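PDB 4M70: Rx protein from Solanum tuberosum, which is an NB-LRR disease-resistance protein acting against potato virus X, whose N-terminal coiled-coil domain, the part in this structure, binds the cofactor RanGAP2. Local coordinates for residues 26-31 and 96-101; 34-38 and 104-108. Residues are numbered along the deposited sequence.

Contact 1 (26-31 and 96-101)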
ATOM      1  N   CYS A  26      12.766  -0.062   7.662  1.00 63.57           N
ATOM      2  CA  CYS A  26      12.533   0.223   6.250  1.00 63.69           C
ATOM      3  C   CYS A  26      12.103   1.662   6.033  1.00 67.09           C
ATOM      4  O   CYS A  26      11.488   2.282   6.906  1.00 64.28           O
ATOM      5  CB  CYS A  26      11.463  -0.707   5.668  1.00 61.54           C
ATOM      6  SG  CYS A  26      11.899  -2.452   5.566  1.00 74.98           S
ATOM      7  N   ASP A  27      12.427   2.182   4.852  1.00 62.39           N
ATOM      8  CA  ASP A  27      12.071   3.544   4.501  1.00 61.02           C
ATOM      9  C   ASP A  27      10.688   3.523   3.885  1.00 63.17           C
ATOM     10  O   ASP A  27      10.534   3.371   2.673  1.00 64.03           O
ATOM     11  CB  ASP A  27      13.084   4.116   3.508  1.00 70.28           C
ATOM     12  CG  ASP A  27      12.786   5.550   3.129  1.00 73.96           C
ATOM     13  OD1 ASP A  27      12.229   6.291   3.969  1.00 80.54           O
ATOM     14  OD2 ASP A  27      13.094   5.930   1.981  1.00 76.14           O
ATOM     15  N   LEU A  28       9.676   3.652   4.735  1.00 62.02           N
ATOM     16  CA  LEU A  28       8.296   3.583   4.281  1.00 58.35           C
ATOM     17  C   LEU A  28       7.596   4.934   4.419  1.00 55.67           C
ATOM     18  O   LEU A  28       6.421   5.068   4.074  1.00 56.74           O
ATOM     19  CB  LEU A  28       7.547   2.515   5.081  1.00 48.15           C
ATOM     20  CG  LEU A  28       8.224   1.138   5.107  1.00 54.47           C
ATOM     21  CD1 LEU A  28       7.455   0.131   5.972  1.00 48.75           C
ATOM     22  CD2 LEU A  28       8.384   0.600   3.698  1.00 50.40           C
ATOM     23  N   GLN A  29       8.320   5.932   4.917  1.00 61.03           N
ATOM     24  CA  GLN A  29       7.748   7.265   5.113  1.00 61.71           C
ATOM     25  C   GLN A  29       7.116   7.895   3.856  1.00 59.77           C
ATOM     26  O   GLN A  29       6.116   8.598   3.973  1.00 63.97           O
ATOM     27  CB  GLN A  29       8.751   8.219   5.775  1.00 65.10           C
ATOM     28  CG  GLN A  29       8.133   9.527   6.281  1.00 62.97           C
ATOM     29  CD  GLN A  29       7.133   9.327   7.414  1.00 73.24           C
ATOM     30  OE1 GLN A  29       7.143   8.306   8.103  1.00 67.96           O
ATOM     31  NE2 GLN A  29       6.256  10.310   7.604  1.00 69.68           N
ATOM     32  N   PRO A  30       7.698   7.672   2.657  1.00 63.56           N
ATOM     33  CA  PRO A  30       6.996   8.197   1.476  1.00 62.84           C
ATOM     34  C   PRO A  30       5.589   7.623   1.308  1.00 59.00           C
ATOM     35  O   PRO A  30       4.666   8.364   0.941  1.00 57.60           O
ATOM     36  CB  PRO A  30       7.889   7.749   0.309  1.00 56.37           C
ATOM     37  CG  PRO A  30       8.793   6.692   0.875  1.00 65.92           C
ATOM     38  CD  PRO A  30       9.012   7.115   2.286  1.00 67.05           C
ATOM     39  N   PHE A  31       5.428   6.331   1.585  1.00 63.35           N
ATOM     40  CA  PHE A  31       4.111   5.705   1.537  1.00 53.53           C
ATOM     41  C   PHE A  31       3.187   6.363   2.548  1.00 50.51           C
ATOM     42  O   PHE A  31       2.036   6.673   2.244  1.00 57.57           O
ATOM     43  CB  PHE A  31       4.196   4.209   1.845  1.00 50.95           C
ATOM     44  CG  PHE A  31       4.965   3.408   0.833  1.00 57.13           C
ATOM     45  CD1 PHE A  31       6.181   2.837   1.164  1.00 56.34           C
ATOM     46  CD2 PHE A  31       4.466   3.222  -0.446  1.00 52.97           C
ATOM     47  CE1 PHE A  31       6.885   2.088   0.237  1.00 57.21           C
ATOM     48  CE2 PHE A  31       5.160   2.475  -1.378  1.00 54.20           C
ATOM     49  CZ  PHE A  31       6.374   1.908  -1.036  1.00 53.59           C
ATOM     50  N   ILE A  96       7.112  -6.087   1.472  1.00 53.07           N
ATOM     51  CA  ILE A  96       6.494  -4.891   2.056  1.00 50.00           C
ATOM     52  C   ILE A  96       6.393  -3.732   1.057  1.00 53.45           C
ATOM     53  O   ILE A  96       5.326  -3.115   0.905  1.00 53.08           O
ATOM     54  CB  ILE A  96       7.242  -4.410   3.322  1.00 54.45           C
ATOM     55  CG1 ILE A  96       7.121  -5.447   4.443  1.00 46.87           C
ATOM     56  CG2 ILE A  96       6.684  -3.082   3.821  1.00 50.64           C
ATOM     57  CD1 ILE A  96       7.958  -5.114   5.653  1.00 49.41           C
ATOM     58  N   PHE A  97       7.506  -3.444   0.383  1.00 51.22           N
ATOM     59  CA  PHE A  97       7.549  -2.352  -0.594  1.00 57.08           C
ATOM     60  C   PHE A  97       6.528  -2.568  -1.706  1.00 50.70           C
ATOM     61  O   PHE A  97       5.754  -1.668  -2.051  1.00 56.68           O
ATOM     62  CB  PHE A  97       8.930  -2.221  -1.224  1.00 46.93           C
ATOM     63  CG  PHE A  97       9.981  -1.740  -0.282  1.00 50.08           C
ATOM     64  CD1 PHE A  97       9.941  -0.457   0.242  1.00 52.60           C
ATOM     65  CD2 PHE A  97      11.066  -2.548   0.015  1.00 52.96           C
ATOM     66  CE1 PHE A  97      10.932  -0.018   1.109  1.00 58.02           C
ATOM     67  CE2 PHE A  97      12.064  -2.116   0.868  1.00 52.73           C
ATOM     68  CZ  PHE A  97      11.998  -0.849   1.416  1.00 58.77           C
ATOM     69  N   PHE A  98       6.530  -3.780  -2.248  1.00 54.62           N
ATOM     70  CA  PHE A  98       5.667  -4.135  -3.364  1.00 48.16           C
ATOM     71  C   PHE A  98       4.195  -4.020  -2.999  1.00 57.75           C
ATOM     72  O   PHE A  98       3.395  -3.443  -3.755  1.00 58.48           O
ATOM     73  CB  PHE A  98       5.990  -5.547  -3.849  1.00 51.95           C
ATOM     74  CG  PHE A  98       5.162  -5.997  -5.017  1.00 51.48           C
ATOM     75  CD1 PHE A  98       4.028  -6.770  -4.820  1.00 51.54           C
ATOM     76  CD2 PHE A  98       5.512  -5.644  -6.312  1.00 55.45           C
ATOM     77  CE1 PHE A  98       3.259  -7.187  -5.893  1.00 55.61           C
ATOM     78  CE2 PHE A  98       4.753  -6.064  -7.388  1.00 53.20           C
ATOM     79  CZ  PHE A  98       3.622  -6.830  -7.179  1.00 54.96           C
ATOM     80  N   VAL A  99       3.835  -4.568  -1.839  1.00 53.50           N
ATOM     81  CA  VAL A  99       2.442  -4.506  -1.421  1.00 53.73           C
ATOM     82  C   VAL A  99       2.009  -3.062  -1.164  1.00 53.33           C
ATOM     83  O   VAL A  99       0.903  -2.667  -1.552  1.00 51.14           O
ATOM     84  CB  VAL A  99       2.135  -5.424  -0.202  1.00 53.06           C
ATOM     85  CG1 VAL A  99       2.806  -4.916   1.059  1.00 56.02           C
ATOM     86  CG2 VAL A  99       0.641  -5.540   0.009  1.00 58.59           C
ATOM     87  N   LEU A 100       2.889  -2.261  -0.565  1.00 50.13           N
ATOM     88  CA  LEU A 100       2.528  -0.875  -0.295  1.00 52.24           C
ATOM     89  C   LEU A 100       2.356  -0.042  -1.561  1.00 52.22           C
ATOM     90  O   LEU A 100       1.453   0.792  -1.638  1.00 55.43           O
ATOM     91  CB  LEU A 100       3.532  -0.223   0.655  1.00 48.16           C
ATOM     92  CG  LEU A 100       3.351  -0.640   2.113  1.00 52.42           C
ATOM     93  CD1 LEU A 100       4.410  -0.017   3.008  1.00 47.62           C
ATOM     94  CD2 LEU A 100       1.952  -0.253   2.562  1.00 47.85           C
ATOM     95  N   GLU A 101       3.209  -0.267  -2.556  1.00 54.88           N
ATOM     96  CA  GLU A 101       3.035   0.410  -3.843  1.00 56.90           C
ATOM     97  C   GLU A 101       1.750  -0.036  -4.567  1.00 61.24           C
ATOM     98  O   GLU A 101       1.037   0.804  -5.134  1.00 51.52           O
ATOM     99  CB  GLU A 101       4.279   0.258  -4.718  1.00 53.56           C
ATOM    100  CG  GLU A 101       4.208   1.062  -6.011  1.00 66.34           C
ATOM    101  CD  GLU A 101       4.162   2.565  -5.829  1.00 56.96           C
ATOM    102  OE1 GLU A 101       4.524   3.069  -4.747  1.00 62.49           O
ATOM    103  OE2 GLU A 101       3.722   3.242  -6.783  1.00 72.44           O
TER

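Contact 2 (34-38 and 104-108)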
ATOM      1  N   LYS A  34       2.166   9.856   1.313  1.00 51.34           N
ATOM      2  CA  LYS A  34       1.214   9.757   0.215  1.00 50.33           C
ATOM      3  C   LYS A  34      -0.168   9.356   0.727  1.00 51.76           C
ATOM      4  O   LYS A  34      -1.198   9.888   0.285  1.00 51.34           O
ATOM      5  CB  LYS A  34       1.711   8.750  -0.822  1.00 56.10           C
ATOM      6  CG  LYS A  34       0.891   8.684  -2.093  1.00 59.52           C
ATOM      7  CD  LYS A  34       1.454   7.639  -3.054  1.00 70.40           C
ATOM      8  CE  LYS A  34       2.890   7.949  -3.466  1.00 70.98           C
ATOM      9  NZ  LYS A  34       3.450   6.913  -4.389  1.00 73.53           N
ATOM     10  N   LEU A  35      -0.178   8.452   1.701  1.00 52.87           N
ATOM     11  CA  LEU A  35      -1.417   8.004   2.319  1.00 44.57           C
ATOM     12  C   LEU A  35      -2.119   9.109   3.077  1.00 51.10           C
ATOM     13  O   LEU A  35      -3.325   9.304   2.936  1.00 54.14           O
ATOM     14  CB  LEU A  35      -1.138   6.856   3.287  1.00 52.15           C
ATOM     15  CG  LEU A  35      -1.274   5.433   2.770  1.00 53.71           C
ATOM     16  CD1 LEU A  35      -1.003   4.466   3.897  1.00 50.91           C
ATOM     17  CD2 LEU A  35      -2.674   5.232   2.231  1.00 51.52           C
ATOM     18  N   LYS A  36      -1.341   9.839   3.869  1.00 55.17           N
ATOM     19  CA  LYS A  36      -1.842  10.961   4.648  1.00 56.38           C
ATOM     20  C   LYS A  36      -2.454  12.000   3.722  1.00 58.18           C
ATOM     21  O   LYS A  36      -3.534  12.527   3.989  1.00 60.94           O
ATOM     22  CB  LYS A  36      -0.707  11.571   5.471  1.00 61.39           C
ATOM     23  CG  LYS A  36      -1.144  12.607   6.496  1.00 58.68           C
ATOM     24  CD  LYS A  36       0.017  12.984   7.397  1.00 60.55           C
ATOM     25  CE  LYS A  36      -0.379  14.038   8.414  1.00 70.99           C
ATOM     26  NZ  LYS A  36       0.733  14.317   9.370  1.00 81.84           N
ATOM     27  N   SER A  37      -1.742  12.306   2.642  1.00 53.93           N
ATOM     28  CA  SER A  37      -2.220  13.277   1.665  1.00 51.99           C
ATOM     29  C   SER A  37      -3.532  12.842   0.999  1.00 59.39           C
ATOM     30  O   SER A  37      -4.475  13.639   0.864  1.00 61.16           O
ATOM     31  CB  SER A  37      -1.144  13.517   0.610  1.00 49.26           C
ATOM     32  OG  SER A  37      -1.562  14.483  -0.335  1.00 68.73           O
ATOM     33  N   LEU A  38      -3.609  11.566   0.624  1.00 57.77           N
ATOM     34  CA  LEU A  38      -4.824  11.049   0.007  1.00 53.34           C
ATOM     35  C   LEU A  38      -5.989  11.087   0.998  1.00 56.97           C
ATOM     36  O   LEU A  38      -7.140  11.377   0.625  1.00 54.67           O
ATOM     37  CB  LEU A  38      -4.594   9.625  -0.508  1.00 51.87           C
ATOM     38  CG  LEU A  38      -3.682   9.491  -1.733  1.00 57.73           C
ATOM     39  CD1 LEU A  38      -3.231   8.051  -1.935  1.00 46.88           C
ATOM     40  CD2 LEU A  38      -4.381  10.015  -2.983  1.00 49.28           C
ATOM     41  N   LEU A 104      -1.109   1.593  -2.714  1.00 46.85           N
ATOM     42  CA  LEU A 104      -1.165   3.026  -2.983  1.00 56.12           C
ATOM     43  C   LEU A 104      -1.666   3.344  -4.385  1.00 53.01           C
ATOM     44  O   LEU A 104      -2.347   4.348  -4.581  1.00 54.76           O
ATOM     45  CB  LEU A 104       0.185   3.696  -2.727  1.00 52.13           C
ATOM     46  CG  LEU A 104       0.501   3.815  -1.235  1.00 64.08           C
ATOM     47  CD1 LEU A 104       1.559   4.860  -0.963  1.00 61.38           C
ATOM     48  CD2 LEU A 104      -0.760   4.123  -0.468  1.00 62.42           C
ATOM     49  N   GLU A 105      -1.326   2.504  -5.360  1.00 54.80           N
ATOM     50  CA  GLU A 105      -1.860   2.693  -6.704  1.00 54.65           C
ATOM     51  C   GLU A 105      -3.379   2.525  -6.693  1.00 58.86           C
ATOM     52  O   GLU A 105      -4.117   3.354  -7.254  1.00 53.40           O
ATOM     53  CB  GLU A 105      -1.198   1.740  -7.703  1.00 53.07           C
ATOM     54  CG  GLU A 105      -1.611   1.972  -9.150  1.00 73.56           C
ATOM     55  CD  GLU A 105      -1.069   3.267  -9.721  1.00 67.20           C
ATOM     56  OE1 GLU A 105       0.128   3.564  -9.510  1.00 70.12           O
ATOM     57  OE2 GLU A 105      -1.845   3.989 -10.382  1.00 76.32           O
ATOM     58  N   CYS A 106      -3.846   1.465  -6.029  1.00 53.68           N
ATOM     59  CA  CYS A 106      -5.287   1.237  -5.934  1.00 50.62           C
ATOM     60  C   CYS A 106      -6.036   2.372  -5.228  1.00 54.93           C
ATOM     61  O   CYS A 106      -7.044   2.875  -5.737  1.00 57.68           O
ATOM     62  CB  CYS A 106      -5.579  -0.093  -5.237  1.00 55.28           C
ATOM     63  SG  CYS A 106      -5.206  -1.535  -6.243  1.00 81.07           S
ATOM     64  N   ILE A 107      -5.531   2.781  -4.066  1.00 52.22           N
ATOM     65  CA  ILE A 107      -6.159   3.848  -3.292  1.00 49.70           C
ATOM     66  C   ILE A 107      -6.116   5.191  -4.021  1.00 52.60           C
ATOM     67  O   ILE A 107      -7.086   5.945  -3.984  1.00 55.58           O
ATOM     68  CB  ILE A 107      -5.536   3.970  -1.880  1.00 53.56           C
ATOM     69  CG1 ILE A 107      -5.815   2.700  -1.072  1.00 49.90           C
ATOM     70  CG2 ILE A 107      -6.098   5.170  -1.133  1.00 50.53           C
ATOM     71  CD1 ILE A 107      -5.214   2.716   0.319  1.00 47.37           C
ATOM     72  N   ASP A 108      -5.007   5.479  -4.697  1.00 54.09           N
ATOM     73  CA  ASP A 108      -4.907   6.708  -5.481  1.00 48.42           C
ATOM     74  C   ASP A 108      -5.965   6.723  -6.584  1.00 57.66           C
ATOM     75  O   ASP A 108      -6.707   7.708  -6.743  1.00 60.97           O
ATOM     76  CB  ASP A 108      -3.506   6.865  -6.078  1.00 49.80           C
ATOM     77  CG  ASP A 108      -3.375   8.103  -6.950  1.00 55.74           C
ATOM     78  OD1 ASP A 108      -3.305   9.223  -6.402  1.00 59.45           O
ATOM     79  OD2 ASP A 108      -3.330   7.953  -8.189  1.00 61.53           O
TER

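Contact 1 (26-31 and 96-101)
In the four-helix bundle of the Rx coiled-coil domain, the turn leading into helix 29-42 and the first turn of that helix rest on helix 86-119. The nearest CA pairs, L28 with F97 (7.7 Å) and F31 with L100 (7.0 Å), advance by three residues on both sides, so the segments run in the same direction.

The segments bury 381 Å² between them, and most of the closest contacts are apolar. L28 CD1 meets I96 CG2 at 3.9 Å, while L28 CD2 lies 3.7 Å from F97 CE1 and 4.1 Å from L100 CD1. I17 of helix 4-24 also touches L28 and L100, continuing this cluster into the bundle.

The aromatic contacts differ in geometry. L100 CB makes a CH-pi contact over the face of the F31 ring, 3.7 Å from its centroid and 9° off the normal. F31 CE1 instead approaches the edge of F97, 4.0 Å from CD1. C26 SG is 5.2 Å from the F97 centroid and 42° off the normal, an oblique sulfur-aromatic contact.

Backbone and charged oxygens reach the rings without hydrogen bonding: D27 O, in an inverse gamma turn, is 3.8 Å from F97 CE1, and E101 OE1 lies at the F31 edge, 3.5 Å from CE2.

Contact 2 (34-38 and 104-108)
This is a buried helix-helix contact, joining the middle of helix 29-42 to the middle of helix 86-119, about 8 Å from the centre of the chain to the centre of the contact. The axes of the two short segments approach to 10.9 Å with an angle of 14° between their N-to-C directions, so they are nearly parallel. The CA pairs agree: L35 lies 7.3 Å from L104 and L38 lies 7.0 Å from D108, the register advancing by three residues on one helix and four on the other. Within each segment one i to i+4 backbone bond is intact, L38 N to K34 O at 3.0 Å and D108 N to L104 O at 2.9 Å; none crosses between them.

Leucine and isoleucine methyls fill the gap. L35 CD2 sits 3.5 Å from L104 CD2 and 4.1 Å from I107 CD1, and L38 CD1 lies 4.1 Å from I107 CG2. In this four-helix bundle, helices 29-42 and 86-119 run side by side in the same direction and are joined here through apolar side chains; L35 also touches V10, L13 and I17 of helix 4-24, bringing a third helix into the same core.

Two charged residues also take part. K34, at the exposed margin, lays its aliphatic part against L104, with CD 3.5 Å from L104 CD1. D108, opposite L38, brings OD1 to 3.7 Å from L38 CD2, whereas D108 OD2 forms a salt bridge with K112 NZ, one turn further along helix 86-119. Within 104-108, E105 and C106 pack against aromatic side chains of the RanGAP2 chain.

In the fold
From the N terminus, helix 4-24 leads through a turn into 26-31, the first half of contact 1, and helix 29-42 then supplies 34-38, the first half of contact 2. The chain continues through an unmodelled stretch, 44-54, and helix 56-81 before helix 86-119 provides 96-101 and then 104-108. Contact 1 therefore closes a loop of 64 intervening residues and contact 2 one of 65; the two cross rather than nest, as expected for two helices paired in the same direction. Their centres are about 12 Å apart, and they meet where F31 CD2 lies 3.4 Å from L104 CD1. Together they tie helix 29-42 lengthwise to helix 86-119, which also contacts the RanGAP2 chain.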